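Periplasmic binding protein/LacI transcriptional regulator (Shewanella sp. ANA-3, PDB 5OCP) binds L-arabinofuranose, in its alpha and beta forms, as the periplasmic component of an arabinose ABC transporter. Local coordinates at residues A[8-13]-A[38-43]; A[62-67]-A[89-94]; A[105-110]-A[137-142]. All coordinates share one frame; numbering follows the deposited sequence.

Contact 1 (A[8-13]-A[38-43]). With AHR (alpha-L-arabinofuranose), chain I; FUB (beta-L-arabinofuranose), chain J.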
ATOM      1  N   VAL A   8      -1.141  -0.731  10.930  1.00 13.43           N
ATOM      2  CA  VAL A   8      -0.433   0.546  10.907  1.00 14.39           C
ATOM      3  C   VAL A   8      -1.281   1.728  11.432  1.00 16.45           C
ATOM      4  O   VAL A   8      -0.775   2.580  12.222  1.00 15.73           O
ATOM      5  CB  VAL A   8       0.023   0.838   9.462  1.00 15.85           C
ATOM      6  CG1 VAL A   8       0.532   2.234   9.310  1.00 17.54           C
ATOM      7  CG2 VAL A   8       1.065  -0.233   8.983  1.00 15.21           C
ATOM      8  N   GLY A   9      -2.464   1.855  10.872  1.00 15.41           N
ATOM      9  CA  GLY A   9      -3.284   3.046  11.022  1.00 16.93           C
ATOM     10  C   GLY A   9      -4.387   3.097   9.988  1.00 16.23           C
ATOM     11  O   GLY A   9      -4.878   2.061   9.564  1.00 16.60           O
ATOM     12  N   SER A  10      -4.717   4.306   9.552  1.00 16.68           N
ATOM     13  CA  SER A  10      -5.831   4.562   8.634  1.00 18.13           C
ATOM     14  C   SER A  10      -5.490   5.684   7.676  1.00 17.89           C
ATOM     15  O   SER A  10      -6.343   6.487   7.301  1.00 20.98           O
ATOM     16  CB  SER A  10      -7.110   4.809   9.445  1.00 21.42           C
ATOM     17  OG  SER A  10      -6.876   5.914  10.263  1.00 25.41           O
ATOM     18  N   GLU A  11      -4.226   5.755   7.250  1.00 16.58           N
ATOM     19  CA  GLU A  11      -3.732   6.861   6.449  1.00 17.24           C
ATOM     20  C   GLU A  11      -4.376   7.000   5.033  1.00 17.43           C
ATOM     21  O   GLU A  11      -4.338   8.066   4.444  1.00 17.86           O
ATOM     22  CB  GLU A  11      -2.199   6.809   6.304  1.00 18.15           C
ATOM     23  CG  GLU A  11      -1.576   5.688   5.448  1.00 17.49           C
ATOM     24  CD  GLU A  11      -1.522   4.298   6.095  1.00 16.90           C
ATOM     25  OE1 GLU A  11      -1.917   4.131   7.268  1.00 15.97           O
ATOM     26  OE2 GLU A  11      -1.187   3.329   5.373  1.00 16.54           O
ATOM     27  N   SER A  12      -4.870   5.887   4.478  1.00 14.25           N
ATOM     28  CA  SER A  12      -5.400   5.844   3.116  1.00 14.31           C
ATOM     29  C   SER A  12      -6.647   5.000   3.192  1.00 14.46           C
ATOM     30  O   SER A  12      -6.782   4.082   4.018  1.00 13.98           O
ATOM     31  CB  SER A  12      -4.365   5.250   2.070  1.00 13.44           C
ATOM     32  OG  SER A  12      -4.169   3.876   2.391  1.00 14.13           O
ATOM     33  N   GLY A  13      -7.523   5.243   2.237  1.00 15.04           N
ATOM     34  CA  GLY A  13      -8.585   4.353   1.960  1.00 16.45           C
ATOM     35  C   GLY A  13      -8.178   2.930   1.642  1.00 15.82           C
ATOM     36  O   GLY A  13      -8.884   1.951   2.075  1.00 17.39           O
ATOM     37  N   ALA A  38      -2.707   1.294  15.262  1.00 14.60           N
ATOM     38  CA  ALA A  38      -1.588   2.029  15.916  1.00 14.78           C
ATOM     39  C   ALA A  38      -1.559   3.512  15.657  1.00 14.21           C
ATOM     40  O   ALA A  38      -0.648   4.241  16.173  1.00 17.09           O
ATOM     41  CB  ALA A  38      -0.266   1.390  15.511  1.00 15.88           C
ATOM     42  N   GLN A  39      -2.521   4.058  14.935  1.00 15.37           N
ATOM     43  CA  GLN A  39      -2.532   5.472  14.654  1.00 17.33           C
ATOM     44  C   GLN A  39      -1.228   6.033  14.098  1.00 17.17           C
ATOM     45  O   GLN A  39      -0.743   7.100  14.492  1.00 15.98           O
ATOM     46  CB  GLN A  39      -3.077   6.278  15.862  1.00 19.06           C
ATOM     47  CG  GLN A  39      -4.446   5.735  16.274  1.00 19.94           C
ATOM     48  CD  GLN A  39      -5.106   6.463  17.450  1.00 23.52           C
ATOM     49  OE1 GLN A  39      -4.472   7.198  18.174  1.00 23.37           O
ATOM     50  NE2 GLN A  39      -6.390   6.181  17.661  1.00 25.40           N
ATOM     51  N   GLN A  40      -0.673   5.262  13.178  1.00 14.55           N
ATOM     52  CA  GLN A  40       0.577   5.627  12.477  1.00 16.18           C
ATOM     53  C   GLN A  40       1.876   5.503  13.299  1.00 18.72           C
ATOM     54  O   GLN A  40       2.935   5.864  12.755  1.00 21.41           O
ATOM     55  CB  GLN A  40       0.515   6.975  11.757  1.00 16.82           C
ATOM     56  CG  GLN A  40      -0.849   7.453  11.228  1.00 20.03           C
ATOM     57  CD  GLN A  40      -1.590   6.467  10.333  1.00 22.45           C
ATOM     58  OE1 GLN A  40      -2.882   6.352  10.433  1.00 22.48           O
ATOM     59  NE2 GLN A  40      -0.816   5.771   9.428  1.00 18.73           N
ATOM     60  N   LYS A  41       1.833   5.055  14.548  1.00 17.17           N
ATOM     61  CA  LYS A  41       3.032   5.061  15.416  1.00 16.75           C
ATOM     62  C   LYS A  41       3.561   3.660  15.682  1.00 14.80           C
ATOM     63  O   LYS A  41       2.856   2.794  16.237  1.00 16.04           O
ATOM     64  CB  LYS A  41       2.755   5.806  16.711  1.00 21.84           C
ATOM     65  CG  LYS A  41       2.328   7.238  16.446  1.00 23.78           C
ATOM     66  CD  LYS A  41       1.998   7.904  17.769  1.00 32.82           C
ATOM     67  CE  LYS A  41       1.850   9.420  17.586  1.00 40.91           C
ATOM     68  NZ  LYS A  41       2.312  10.147  18.817  1.00 49.88           N
ATOM     69  N   GLN A  42       4.837   3.402  15.350  1.00 16.75           N
ATOM     70  CA  GLN A  42       5.404   2.110  15.582  1.00 16.08           C
ATOM     71  C   GLN A  42       5.336   1.714  17.058  1.00 17.09           C
ATOM     72  O   GLN A  42       5.125   0.563  17.438  1.00 17.36           O
ATOM     73  CB  GLN A  42       6.872   2.049  15.070  1.00 17.19           C
ATOM     74  CG  GLN A  42       7.534   0.706  15.462  1.00 19.43           C
ATOM     75  CD  GLN A  42       8.887   0.549  14.861  1.00 20.01           C
ATOM     76  OE1 GLN A  42       9.535   1.579  14.624  1.00 19.85           O
ATOM     77  NE2 GLN A  42       9.328  -0.741  14.553  1.00 19.56           N
ATOM     78  N   GLU A  43       5.532   2.689  17.936  1.00 17.31           N
ATOM     79  CA  GLU A  43       5.455   2.392  19.317  1.00 18.08           C
ATOM     80  C   GLU A  43       4.148   1.802  19.749  1.00 16.27           C
ATOM     81  O   GLU A  43       4.115   0.947  20.586  1.00 15.15           O
ATOM     82  CB  GLU A  43       5.778   3.652  20.160  1.00 26.16           C
ATOM     83  CG  GLU A  43       7.237   3.699  20.499  1.00 36.34           C
ATOM     84  CD  GLU A  43       7.731   2.400  21.226  1.00 47.92           C
ATOM     85  OE1 GLU A  43       8.834   1.887  20.879  1.00 49.65           O
ATOM     86  OE2 GLU A  43       6.980   1.828  22.087  1.00 62.04           O
TER
HETATM   87  O5  AHR I 407       1.812  -0.611   2.397  0.50  9.68           O
HETATM   88  C5  AHR I 407       0.843  -0.368   1.425  0.50  9.29           C
HETATM   89  C4  AHR I 407       0.666   1.126   1.219  0.50  9.24           C
HETATM   90  O4  AHR I 407       0.405   1.781   2.437  0.50  8.99           O
HETATM   91  C3  AHR I 407      -0.492   1.436   0.251  0.50  9.08           C
HETATM   92  O3  AHR I 407      -0.013   1.367  -1.052  0.50  9.41           O
HETATM   93  C2  AHR I 407      -0.880   2.815   0.761  0.50  9.17           C
HETATM   94  O2  AHR I 407      -2.163   3.254   0.424  0.50  9.41           O
HETATM   95  C1  AHR I 407      -0.785   2.563   2.255  0.50  9.47           C
HETATM   96  O1  AHR I 407      -0.647   3.733   2.884  0.50 10.09           O
HETATM   97  O5  FUB J 408       1.812  -0.611   2.396  0.50 14.06           O
HETATM   98  C5  FUB J 408       0.839  -0.362   1.429  0.50 12.97           C
HETATM   99  C4  FUB J 408       0.660   1.133   1.227  0.50 12.74           C
HETATM  100  O4  FUB J 408       0.416   1.801   2.441  0.50 12.21           O
HETATM  101  C3  FUB J 408      -0.498   1.449   0.267  0.50 12.38           C
HETATM  102  O3  FUB J 408      -0.021   1.360  -1.040  0.50 12.84           O
HETATM  103  C2  FUB J 408      -0.848   2.861   0.722  0.50 12.46           C
HETATM  104  O2  FUB J 408      -2.163   3.263   0.417  0.50 12.95           O
HETATM  105  C1  FUB J 408      -0.492   2.894   2.208  0.50 12.39           C
HETATM  106  O1  FUB J 408      -1.611   2.604   2.891  0.50 13.65           O
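The side-chain amide of Q40 bridges S10 and E11. Its OE1 accepts from S10 N at 2.9 Å, and the N-H points almost straight at it (170°), in the plane of the amide and on a lone pair. On the other branch, NE2 donates to E11 OE1 at 2.9 Å. This bond, nearly straight too, stays close to the amide plane of Q40 but reaches the oxygen from above the carboxylate plane, and the two flat groups stand 77° apart. The chain of Q40 bends at chi2 (-53°), which turns the amide back over G9. This is the tight part of the contact: OE1 lies 3.4 Å from G9 CA, and a side chain on G9 would run into it. On the backbone, Q40 N donates to V8 O at 2.8 Å, and V8 CG1 packs 3.8 Å from Q40 NE2.

The two loops follow neighbouring parallel strands, 2-7 and 32-37, of one lobe of the periplasmic binding protein fold. A type I' turn from A38 to K41 presents Q40. Loop 8-13 leads into helix 13-29 and lines the sugar site. There E11 OE2 approaches O1 of either arabinofuranose anomer at 2.6 Å and forms a salt bridge with R15. S12 OG lies 2.9 Å from O2 of both anomers. Q40 bonds E11 OE1 from the second shell, while OE2 faces R15 and the sugar. An alanine at Q40 would probably leave S10 N and E11 OE1 without these partners and give the E11 carboxylate more freedom to turn.

The outer side is looser. Q39 and K41 leave the backbone away from loop 8-13, both exposed, and S10 OG comes only to 4.0 Å from Q40 OE1.

Contact 2 (A[62-67]-A[89-94]); sequences IAPVVE and RNIKVD. With AHR (alpha-L-arabinofuranose), chain I; FUB (beta-L-arabinofuranose), chain J.
Two loops at the carboxyl ends of neighbouring parallel strands, 59-62 and 84-87, meet here beside the arabinofuranose site. R89 lies extended from CG to NE and reaches past P64 to the sugar. Its guanidinium is held along its edge. NH1 donates to V65 O at 2.9 Å, on a lone pair and in the carbonyl plane. NE donates to O5 of either anomer at 3.0 Å, and NH2 to O4. One protein carbonyl and two sugar oxygens therefore fix the rotation of the group.

Farther from the sugar, the P64 ring packs against I91, with CG 3.7 Å from I91 CG2. A water bridges P64 O and N90 O. K92 N then gives a straight bond to E67 O at 2.8 Å (178°). The side chains of E67 and K92 run side by side. E67 OE1 and K92 NZ form a salt bridge at 3.3 Å; the hydrogen bond within it is weak. The other carboxylate oxygen, OE2, has a firmer partner in T138. As in the type I periplasmic binding protein fold, loops at the carboxyl ends of the parallel strands form the binding cleft, and here R89 is the residue that reaches the sugar.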
ATOM      1  N   ILE A  62       1.521  -8.916  11.909  1.00 12.21           N
ATOM      2  CA  ILE A  62       2.030  -7.515  11.983  1.00 12.24           C
ATOM      3  C   ILE A  62       2.141  -6.887  10.549  1.00 13.87           C
ATOM      4  O   ILE A  62       2.744  -7.536   9.684  1.00 13.07           O
ATOM      5  CB  ILE A  62       3.410  -7.385  12.669  1.00 13.25           C
ATOM      6  CG1 ILE A  62       3.405  -7.991  14.045  1.00 13.54           C
ATOM      7  CG2 ILE A  62       3.897  -5.937  12.608  1.00 12.88           C
ATOM      8  CD1 ILE A  62       4.794  -8.071  14.655  1.00 14.79           C
ATOM      9  N   ALA A  63       1.492  -5.726  10.290  1.00 12.14           N
ATOM     10  CA  ALA A  63       1.686  -4.954   9.110  1.00 12.09           C
ATOM     11  C   ALA A  63       2.625  -3.828   9.559  1.00 12.31           C
ATOM     12  O   ALA A  63       2.178  -2.868  10.185  1.00 12.24           O
ATOM     13  CB  ALA A  63       0.372  -4.355   8.591  1.00 12.56           C
ATOM     14  N   PRO A  64       3.935  -3.965   9.345  1.00 13.82           N
ATOM     15  CA  PRO A  64       4.831  -3.026  10.044  1.00 13.34           C
ATOM     16  C   PRO A  64       4.941  -1.644   9.402  1.00 11.88           C
ATOM     17  O   PRO A  64       5.094  -1.524   8.185  1.00 13.42           O
ATOM     18  CB  PRO A  64       6.164  -3.761   9.961  1.00 14.29           C
ATOM     19  CG  PRO A  64       6.084  -4.464   8.619  1.00 15.04           C
ATOM     20  CD  PRO A  64       4.699  -5.001   8.622  1.00 14.40           C
ATOM     21  N   VAL A  65       4.802  -0.575  10.188  1.00 13.72           N
ATOM     22  CA  VAL A  65       4.813   0.784   9.594  1.00 13.22           C
ATOM     23  C   VAL A  65       6.133   1.171   8.920  1.00 13.86           C
ATOM     24  O   VAL A  65       6.153   1.781   7.847  1.00 14.69           O
ATOM     25  CB  VAL A  65       4.327   1.869  10.632  1.00 13.81           C
ATOM     26  CG1 VAL A  65       5.216   1.924  11.871  1.00 15.10           C
ATOM     27  CG2 VAL A  65       4.090   3.192   9.922  1.00 13.95           C
ATOM     28  N   VAL A  66       7.220   0.762   9.606  1.00 13.89           N
ATOM     29  CA  VAL A  66       8.589   0.960   9.115  1.00 14.64           C
ATOM     30  C   VAL A  66       9.314  -0.338   9.339  1.00 13.99           C
ATOM     31  O   VAL A  66       8.771  -1.283   9.957  1.00 15.54           O
ATOM     32  CB  VAL A  66       9.320   2.154   9.819  1.00 17.89           C
ATOM     33  CG1 VAL A  66       8.550   3.452   9.495  1.00 18.24           C
ATOM     34  CG2 VAL A  66       9.480   1.921  11.319  1.00 17.63           C
ATOM     35  N   GLU A  67      10.516  -0.419   8.770  1.00 15.61           N
ATOM     36  CA  GLU A  67      11.244  -1.673   8.686  1.00 16.00           C
ATOM     37  C   GLU A  67      12.145  -1.911   9.913  1.00 16.29           C
ATOM     38  O   GLU A  67      12.455  -3.060  10.177  1.00 16.94           O
ATOM     39  CB  GLU A  67      12.073  -1.734   7.410  1.00 17.77           C
ATOM     40  CG  GLU A  67      11.321  -1.580   6.125  1.00 18.52           C
ATOM     41  CD  GLU A  67      12.151  -1.698   4.876  1.00 20.75           C
ATOM     42  OE1 GLU A  67      13.349  -1.217   4.876  1.00 23.19           O
ATOM     43  OE2 GLU A  67      11.580  -2.187   3.846  1.00 20.71           O
ATOM     44  N   ARG A  89       3.909  -4.551   4.424  1.00 12.84           N
ATOM     45  CA  ARG A  89       5.276  -4.043   4.401  1.00 12.48           C
ATOM     46  C   ARG A  89       6.251  -5.085   4.954  1.00 12.26           C
ATOM     47  O   ARG A  89       5.887  -6.282   5.134  1.00 16.24           O
ATOM     48  CB  ARG A  89       5.377  -2.681   5.081  1.00 12.23           C
ATOM     49  CG  ARG A  89       4.417  -1.676   4.467  1.00 12.27           C
ATOM     50  CD  ARG A  89       4.474  -0.331   5.181  1.00 11.99           C
ATOM     51  NE  ARG A  89       3.467   0.602   4.583  1.00 11.85           N
ATOM     52  CZ  ARG A  89       3.165   1.790   5.121  1.00 12.03           C
ATOM     53  NH1 ARG A  89       3.715   2.215   6.245  1.00 13.01           N
ATOM     54  NH2 ARG A  89       2.184   2.537   4.580  1.00 12.65           N
ATOM     55  N   ASN A  90       7.487  -4.666   5.071  1.00 14.10           N
ATOM     56  CA  ASN A  90       8.536  -5.619   5.487  1.00 13.63           C
ATOM     57  C   ASN A  90       9.204  -5.130   6.754  1.00 16.09           C
ATOM     58  O   ASN A  90       9.175  -3.967   7.150  1.00 15.26           O
ATOM     59  CB  ASN A  90       9.607  -5.813   4.391  1.00 15.41           C
ATOM     60  CG  ASN A  90      10.374  -7.140   4.496  1.00 19.37           C
ATOM     61  OD1 ASN A  90      10.011  -8.026   5.261  1.00 19.16           O
ATOM     62  ND2 ASN A  90      11.495  -7.221   3.786  1.00 21.85           N
ATOM     63  N   ILE A  91       9.939  -6.045   7.372  1.00 17.46           N
ATOM     64  CA  ILE A  91      10.798  -5.744   8.517  1.00 19.79           C
ATOM     65  C   ILE A  91      12.244  -6.055   8.098  1.00 20.68           C
ATOM     66  O   ILE A  91      12.460  -6.851   7.179  1.00 25.03           O
ATOM     67  CB  ILE A  91      10.379  -6.556   9.752  1.00 19.76           C
ATOM     68  CG1 ILE A  91      10.598  -8.040   9.525  1.00 26.30           C
ATOM     69  CG2 ILE A  91       8.935  -6.242  10.164  1.00 19.11           C
ATOM     70  CD1 ILE A  91      10.341  -8.934  10.742  1.00 27.94           C
ATOM     71  N   LYS A  92      13.193  -5.344   8.651  1.00 20.88           N
ATOM     72  CA  LYS A  92      14.609  -5.712   8.483  1.00 26.36           C
ATOM     73  C   LYS A  92      15.086  -6.410   9.736  1.00 22.80           C
ATOM     74  O   LYS A  92      15.201  -5.774  10.783  1.00 25.50           O
ATOM     75  CB  LYS A  92      15.461  -4.476   8.172  1.00 32.20           C
ATOM     76  CG  LYS A  92      15.193  -3.874   6.807  1.00 41.90           C
ATOM     77  CD  LYS A  92      15.417  -4.767   5.603  1.00 48.82           C
ATOM     78  CE  LYS A  92      15.028  -4.068   4.307  1.00 54.24           C
ATOM     79  NZ  LYS A  92      15.975  -2.985   3.885  1.00 55.95           N
ATOM     80  N   VAL A  93      15.282  -7.706   9.673  1.00 22.04           N
ATOM     81  CA  VAL A  93      15.841  -8.428  10.785  1.00 23.49           C
ATOM     82  C   VAL A  93      16.950  -9.326  10.280  1.00 25.24           C
ATOM     83  O   VAL A  93      16.984  -9.673   9.153  1.00 27.38           O
ATOM     84  CB  VAL A  93      14.829  -9.252  11.576  1.00 26.77           C
ATOM     85  CG1 VAL A  93      13.875  -8.350  12.290  1.00 31.58           C
ATOM     86  CG2 VAL A  93      14.101 -10.222  10.717  1.00 28.04           C
ATOM     87  N   ASP A  94      17.862  -9.700  11.174  1.00 30.00           N
ATOM     88  CA  ASP A  94      19.000 -10.538  10.803  1.00 30.00           C
ATOM     89  C   ASP A  94      18.778 -12.043  10.973  1.00 30.00           C
ATOM     90  O   ASP A  94      19.654 -12.840  10.643  1.00 30.00           O
ATOM     91  CB  ASP A  94      20.248 -10.110  11.581  1.00 30.00           C
ATOM     92  CG  ASP A  94      20.069 -10.229  13.081  1.00 30.00           C
ATOM     93  OD1 ASP A  94      18.976 -10.646  13.520  1.00 30.00           O
ATOM     94  OD2 ASP A  94      21.020  -9.905  13.823  1.00 30.00           O
TER
HETATM   95  O5  AHR I 407       1.812  -0.611   2.397  0.50  9.68           O
HETATM   96  C5  AHR I 407       0.843  -0.368   1.425  0.50  9.29           C
HETATM   97  C4  AHR I 407       0.666   1.126   1.219  0.50  9.24           C
HETATM   98  O4  AHR I 407       0.405   1.781   2.437  0.50  8.99           O
HETATM   99  C3  AHR I 407      -0.492   1.436   0.251  0.50  9.08           C
HETATM  100  O3  AHR I 407      -0.013   1.367  -1.052  0.50  9.41           O
HETATM  101  C2  AHR I 407      -0.880   2.815   0.761  0.50  9.17           C
HETATM  102  O2  AHR I 407      -2.163   3.254   0.424  0.50  9.41           O
HETATM  103  C1  AHR I 407      -0.785   2.563   2.255  0.50  9.47           C
HETATM  104  O1  AHR I 407      -0.647   3.733   2.884  0.50 10.09           O
HETATM  105  O5  FUB J 408       1.812  -0.611   2.396  0.50 14.06           O
HETATM  106  C5  FUB J 408       0.839  -0.362   1.429  0.50 12.97           C
HETATM  107  C4  FUB J 408       0.660   1.133   1.227  0.50 12.74           C
HETATM  108  O4  FUB J 408       0.416   1.801   2.441  0.50 12.21           O
HETATM  109  C3  FUB J 408      -0.498   1.449   0.267  0.50 12.38           C
HETATM  110  O3  FUB J 408      -0.021   1.360  -1.040  0.50 12.84           O
HETATM  111  C2  FUB J 408      -0.848   2.861   0.722  0.50 12.46           C
HETATM  112  O2  FUB J 408      -2.163   3.263   0.417  0.50 12.95           O
HETATM  113  C1  FUB J 408      -0.492   2.894   2.208  0.50 12.39           C
HETATM  114  O1  FUB J 408      -1.611   2.604   2.891  0.50 13.65           O
HETATM  115  O   HOH W   1       7.802  -1.063   6.583  1.00 18.32           O
HETATM  116  O   HOH W   2      13.342  -4.518  12.566  1.00 19.50           O

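Contact 3 (A[105-110]-A[137-142]); sequences SDFSEE and ATAAID
The F107 ring lies flat against the first turn of helix 138-151. A139 CA sits over the ring centre, 3.6 Å from the centroid and 7° off the normal, a CH-pi contact. A139 CB covers the same face near CE1. T138 CG2 approaches CD2 obliquely at 3.7 Å. At the root of the side chain, F107 CB meets D142 CB at 3.5 Å. Beside it, S108 CA makes a CA-H...O contact with D142 O, and S108 OG adds a weak hydrogen bond to that carbonyl at 3.3 Å.

Around these atoms, D106 caps helix 107-121, and its OD1 accepts from E109 N at 3.0 Å. S105 OG donates to E110 OE2 at 2.8 Å, while E110 OE1 pairs with R143, a residue of the sugar pocket. On the other segment, T138 OG1 is tied outward to E67 and N90.

A139 also touches the sugar, so the ring backs a wall of the pocket. The ring-on-helix patch lies beside a polar patch of S108 and D142, where the hydrogen bond is weak. This is consistent with packing, more than charge, joining the two helix starts.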
ATOM      1  N   SER A 105       2.739  -8.195  -1.663  1.00 12.96           N
ATOM      2  CA  SER A 105       3.010  -7.974  -3.079  1.00 13.31           C
ATOM      3  C   SER A 105       4.458  -7.572  -3.255  1.00 14.99           C
ATOM      4  O   SER A 105       5.214  -7.341  -2.273  1.00 16.36           O
ATOM      5  CB  SER A 105       2.083  -6.875  -3.637  1.00 14.75           C
ATOM      6  OG  SER A 105       2.440  -5.666  -2.937  1.00 17.34           O
ATOM      7  N   ASP A 106       4.908  -7.595  -4.506  1.00 13.58           N
ATOM      8  CA  ASP A 106       6.243  -7.145  -4.868  1.00 14.51           C
ATOM      9  C   ASP A 106       6.144  -5.637  -5.259  1.00 14.67           C
ATOM     10  O   ASP A 106       5.790  -5.266  -6.372  1.00 14.42           O
ATOM     11  CB  ASP A 106       6.836  -7.979  -5.988  1.00 16.04           C
ATOM     12  CG  ASP A 106       8.271  -7.538  -6.361  1.00 19.89           C
ATOM     13  OD1 ASP A 106       8.716  -6.410  -6.027  1.00 18.73           O
ATOM     14  OD2 ASP A 106       8.910  -8.311  -7.129  1.00 24.06           O
ATOM     15  N   PHE A 107       6.457  -4.800  -4.276  1.00 14.18           N
ATOM     16  CA  PHE A 107       6.375  -3.357  -4.459  1.00 12.84           C
ATOM     17  C   PHE A 107       7.288  -2.851  -5.573  1.00 12.07           C
ATOM     18  O   PHE A 107       6.928  -1.925  -6.270  1.00 13.20           O
ATOM     19  CB  PHE A 107       6.757  -2.624  -3.150  1.00 12.65           C
ATOM     20  CG  PHE A 107       5.860  -2.893  -1.999  1.00 14.24           C
ATOM     21  CD1 PHE A 107       4.510  -2.528  -2.055  1.00 14.88           C
ATOM     22  CD2 PHE A 107       6.368  -3.376  -0.814  1.00 15.13           C
ATOM     23  CE1 PHE A 107       3.680  -2.709  -0.975  1.00 15.96           C
ATOM     24  CE2 PHE A 107       5.552  -3.569   0.291  1.00 16.32           C
ATOM     25  CZ  PHE A 107       4.200  -3.269   0.194  1.00 16.18           C
ATOM     26  N   SER A 108       8.497  -3.451  -5.721  1.00 13.74           N
ATOM     27  CA  SER A 108       9.416  -3.063  -6.844  1.00 14.97           C
ATOM     28  C   SER A 108       8.807  -3.394  -8.185  1.00 14.09           C
ATOM     29  O   SER A 108       8.833  -2.567  -9.083  1.00 13.15           O
ATOM     30  CB  SER A 108      10.787  -3.762  -6.733  1.00 18.74           C
ATOM     31  OG  SER A 108      11.394  -3.358  -5.557  1.00 30.64           O
ATOM     32  N   GLU A 109       8.053  -4.507  -8.252  1.00 12.47           N
ATOM     33  CA  GLU A 109       7.366  -4.898  -9.470  1.00 13.22           C
ATOM     34  C   GLU A 109       6.223  -3.916  -9.775  1.00 12.75           C
ATOM     35  O   GLU A 109       6.009  -3.542 -10.933  1.00 11.64           O
ATOM     36  CB  GLU A 109       6.833  -6.338  -9.410  1.00 16.14           C
ATOM     37  CG  GLU A 109       6.078  -6.721 -10.655  1.00 19.23           C
ATOM     38  CD  GLU A 109       5.538  -8.175 -10.651  1.00 27.09           C
ATOM     39  OE1 GLU A 109       6.066  -9.060  -9.901  1.00 32.83           O
ATOM     40  OE2 GLU A 109       4.578  -8.448 -11.424  1.00 29.71           O
ATOM     41  N   GLU A 110       5.530  -3.467  -8.725  1.00 12.35           N
ATOM     42  CA  GLU A 110       4.445  -2.481  -8.894  1.00 10.94           C
ATOM     43  C   GLU A 110       5.027  -1.205  -9.517  1.00 11.42           C
ATOM     44  O   GLU A 110       4.508  -0.690 -10.522  1.00 11.56           O
ATOM     45  CB  GLU A 110       3.766  -2.140  -7.584  1.00 12.32           C
ATOM     46  CG  GLU A 110       2.966  -3.278  -6.990  1.00 12.29           C
ATOM     47  CD  GLU A 110       2.566  -3.060  -5.541  1.00 14.00           C
ATOM     48  OE1 GLU A 110       2.890  -2.069  -4.867  1.00 14.65           O
ATOM     49  OE2 GLU A 110       1.899  -3.941  -5.029  1.00 14.62           O
ATOM     50  N   ALA A 137       8.927   3.400   4.825  1.00 16.18           N
ATOM     51  CA  ALA A 137       7.914   2.359   4.495  1.00 16.11           C
ATOM     52  C   ALA A 137       8.426   1.558   3.340  1.00 13.28           C
ATOM     53  O   ALA A 137       8.794   2.111   2.312  1.00 14.83           O
ATOM     54  CB  ALA A 137       6.585   2.990   4.087  1.00 17.21           C
ATOM     55  N   THR A 138       8.355   0.241   3.486  1.00 13.33           N
ATOM     56  CA  THR A 138       8.806  -0.634   2.398  1.00 14.06           C
ATOM     57  C   THR A 138       8.137  -0.270   1.080  1.00 14.25           C
ATOM     58  O   THR A 138       8.753  -0.336   0.040  1.00 13.93           O
ATOM     59  CB  THR A 138       8.514  -2.109   2.744  1.00 14.88           C
ATOM     60  OG1 THR A 138       9.025  -2.383   4.051  1.00 15.11           O
ATOM     61  CG2 THR A 138       9.087  -3.011   1.739  1.00 17.50           C
ATOM     62  N   ALA A 139       6.846   0.031   1.151  1.00 14.34           N
ATOM     63  CA  ALA A 139       6.071   0.333  -0.057  1.00 15.29           C
ATOM     64  C   ALA A 139       6.634   1.546  -0.827  1.00 15.58           C
ATOM     65  O   ALA A 139       6.711   1.511  -2.063  1.00 16.22           O
ATOM     66  CB  ALA A 139       4.624   0.522   0.255  1.00 14.88           C
ATOM     67  N   ALA A 140       7.077   2.569  -0.107  1.00 13.47           N
ATOM     68  CA  ALA A 140       7.668   3.762  -0.746  1.00 13.88           C
ATOM     69  C   ALA A 140       9.075   3.485  -1.295  1.00 15.48           C
ATOM     70  O   ALA A 140       9.387   3.786  -2.418  1.00 14.87           O
ATOM     71  CB  ALA A 140       7.720   4.921   0.237  1.00 16.74           C
ATOM     72  N   ILE A 141       9.897   2.899  -0.466  1.00 13.26           N
ATOM     73  CA  ILE A 141      11.276   2.611  -0.876  1.00 15.12           C
ATOM     74  C   ILE A 141      11.305   1.751  -2.140  1.00 13.38           C
ATOM     75  O   ILE A 141      12.014   1.999  -3.122  1.00 13.85           O
ATOM     76  CB  ILE A 141      11.963   1.893   0.297  1.00 15.68           C
ATOM     77  CG1 ILE A 141      12.108   2.823   1.514  1.00 17.67           C
ATOM     78  CG2 ILE A 141      13.299   1.360  -0.113  1.00 17.13           C
ATOM     79  CD1 ILE A 141      12.351   2.035   2.785  1.00 19.36           C
ATOM     80  N   ASP A 142      10.575   0.625  -2.086  1.00 12.73           N
ATOM     81  CA  ASP A 142      10.622  -0.336  -3.155  1.00 12.92           C
ATOM     82  C   ASP A 142       9.863   0.095  -4.425  1.00 12.57           C
ATOM     83  O   ASP A 142      10.287  -0.251  -5.533  1.00 13.66           O
ATOM     84  CB  ASP A 142      10.078  -1.665  -2.690  1.00 14.64           C
ATOM     85  CG  ASP A 142      11.039  -2.412  -1.730  1.00 21.30           C
ATOM     86  OD1 ASP A 142      12.077  -1.815  -1.336  1.00 26.44           O
ATOM     87  OD2 ASP A 142      10.678  -3.536  -1.329  1.00 22.43           O
TER
HETATM   88  O   HOH W   3       9.136  -5.113  -2.553  1.00 20.13           O

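Overall arrangement
The contacts follow one another along the chain, each closing before the next opens. Contacts 1 and 2 belong to loops that follow strands 2-7, 32-37, 59-62 and 84-87 of one parallel sheet. Contact 3 packs helix 107-121, just after the chain leaves that sheet, on helix 138-151 in the second lobe. The centres of contacts 1 and 2 are about 14 Å apart, and those of 2 and 3 about 12 Å. Both pairs touch; T138 ties the lobes through E67 and N90. The centres of contacts 1 and 3 are about 18 Å apart, their nearest atoms about 8 Å. The first lobe supplies E11, S12 and R89, the second A139, so the sugar lies in the cleft between them.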